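Local coordinates for protein UDP-glucose 4-epimerase (Campylobacter jejuni subsp. jejuni serotype O:2, PDB 7K3P) that probably interconverts UDP-glucose and UDP-galactose, and their N-acetylated counterparts, by inverting carbon 4 of the sugar with a bound NAD cofactor, at residues 224-228 against 295-299. The protein carries 2 engineered substitutions. Residues are numbered along the deposited sequence; the frame is centred on the assembly and turned at random.
Sequences RDKLF and FKVEL
Phe295 sets out toward strand 226-230, and its ring atom CE1 lies 3.7 Å from the Leu227 methyl CD1, the two groups meeting at a slant. Both residues also touch Cys219 of helix 212-220, and helix 280-291 offers Ile284 to Leu227 and Met287 to Phe295; Lys288 of the same helix makes a cation-pi contact with the Phe295 ring.

At Lys296 the polar side of the contact begins. Its chain bends at chi3 (-71°) and again at chi4 (-61°), which brings NZ to Asp225 OD1 in a salt bridge that comes in from above the carboxylate plane; the modelled 2.5 Å between these two atoms is shorter than usual, and the exact length is doubtful. The same NZ also donates to Asp225 O, so the aspartate grips the ammonium with side chain and main chain together. A water takes the Lys296 N-H and passes a bond on to Asp225 O. Lys296 O then accepts the amide N of Leu227 at 2.8 Å, in its carbonyl plane.

Val297 shares the apolar face with Leu227 and also packs on Ile284 and Lys288. One residue on, Glu298 N continues the main-chain pairing with a 3.0 Å bond to Leu227 O, and Glu298 goes on to a backbone bond with Ile229. Its CB lies 3.7 Å from Phe228 CE1, while OE1 reaches Lys226 NZ only through a long salt bridge of 3.9 Å, probably a weak attraction on this solvent-facing side.

Leu227 therefore pairs in parallel with Val297, and strands 226-230 and 296-300 form a small two-stranded parallel sheet, its short segments inclined by 28°. Backed by helices 212-220 and 280-291, it belongs to the smaller substrate-binding lobe characteristic of extended short-chain dehydrogenase/reductase epimerases, apart from the NAD-binding Rossmann sheet.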
# COMPACT_ATOMS: atom_id res chain seq x y z
N ARG A 224 -8.31 31.16 16.92
CA ARG A 224 -8.09 30.28 18.05
C ARG A 224 -7.84 31.16 19.26
O ARG A 224 -7.12 32.15 19.19
CB ARG A 224 -6.89 29.37 17.77
CG ARG A 224 -6.51 28.46 18.92
CD ARG A 224 -5.30 27.63 18.56
NE ARG A 224 -5.57 26.71 17.45
CZ ARG A 224 -6.06 25.48 17.59
NH1 ARG A 224 -6.33 25.01 18.80
NH2 ARG A 224 -6.27 24.72 16.53
N ASP A 225 -8.45 30.79 20.38
CA ASP A 225 -8.49 31.65 21.54
C ASP A 225 -7.14 31.74 22.25
O ASP A 225 -6.68 32.83 22.60
CB ASP A 225 -9.56 31.16 22.51
CG ASP A 225 -9.80 32.12 23.65
OD1 ASP A 225 -9.66 33.34 23.43
OD2 ASP A 225 -10.12 31.64 24.76
N LYS A 226 -6.51 30.59 22.47
CA LYS A 226 -5.26 30.53 23.21
C LYS A 226 -4.25 29.61 22.52
O LYS A 226 -4.63 28.74 21.74
CB LYS A 226 -5.50 30.05 24.65
CG LYS A 226 -6.03 31.12 25.61
CD LYS A 226 -5.70 30.81 27.08
CE LYS A 226 -6.76 29.96 27.75
NZ LYS A 226 -6.41 29.63 29.17
N LEU A 227 -2.98 29.82 22.82
CA LEU A 227 -1.91 28.91 22.38
C LEU A 227 -1.21 28.39 23.63
O LEU A 227 -0.81 29.18 24.49
CB LEU A 227 -0.91 29.65 21.47
CG LEU A 227 0.27 28.90 20.84
CD1 LEU A 227 0.83 29.69 19.67
CD2 LEU A 227 1.37 28.63 21.86
N PHE A 228 -1.07 27.08 23.75
CA PHE A 228 -0.42 26.52 24.93
C PHE A 228 1.01 26.09 24.63
O PHE A 228 1.26 25.42 23.63
CB PHE A 228 -1.23 25.33 25.46
CG PHE A 228 -2.45 25.72 26.25
CD1 PHE A 228 -2.33 26.27 27.53
CD2 PHE A 228 -3.72 25.51 25.74
CE1 PHE A 228 -3.45 26.62 28.27
CE2 PHE A 228 -4.86 25.86 26.48
CZ PHE A 228 -4.72 26.41 27.74
N PHE A 295 -1.62 37.80 20.90
CA PHE A 295 -2.59 36.75 21.24
C PHE A 295 -2.23 36.06 22.55
O PHE A 295 -1.09 36.15 23.01
CB PHE A 295 -2.74 35.72 20.10
CG PHE A 295 -1.44 35.06 19.71
CD1 PHE A 295 -0.97 33.95 20.40
CD2 PHE A 295 -0.70 35.55 18.64
CE1 PHE A 295 0.22 33.34 20.03
CE2 PHE A 295 0.49 34.95 18.26
CZ PHE A 295 0.95 33.84 18.96
N LYS A 296 -3.21 35.38 23.13
CA LYS A 296 -3.03 34.72 24.43
C LYS A 296 -2.19 33.43 24.37
O LYS A 296 -2.56 32.48 23.67
CB LYS A 296 -4.40 34.40 25.06
CG LYS A 296 -5.28 35.62 25.30
CD LYS A 296 -6.53 35.28 26.12
CE LYS A 296 -7.53 34.45 25.32
NZ LYS A 296 -8.02 35.16 24.11
N VAL A 297 -1.08 33.41 25.10
CA VAL A 297 -0.32 32.17 25.29
C VAL A 297 -0.11 31.83 26.77
O VAL A 297 0.16 32.71 27.60
CB VAL A 297 1.03 32.16 24.51
CG1 VAL A 297 1.24 33.46 23.76
CG2 VAL A 297 2.19 31.84 25.44
N GLU A 298 -0.24 30.54 27.09
CA GLU A 298 -0.10 30.06 28.46
C GLU A 298 0.88 28.91 28.56
O GLU A 298 0.90 28.01 27.71
CB GLU A 298 -1.46 29.62 29.02
CG GLU A 298 -1.71 30.08 30.45
CD GLU A 298 -2.17 31.53 30.51
OE1 GLU A 298 -3.28 31.81 30.02
OE2 GLU A 298 -1.42 32.37 31.06
N LEU A 299 1.70 28.94 29.60
CA LEU A 299 2.63 27.86 29.89
C LEU A 299 1.87 26.67 30.43
O LEU A 299 1.03 26.80 31.32
CB LEU A 299 3.63 28.33 30.95
CG LEU A 299 5.10 28.39 30.56
CD1 LEU A 299 5.26 29.22 29.30
CD2 LEU A 299 5.94 28.96 31.70
O HOH W 1 -5.75 35.80 21.83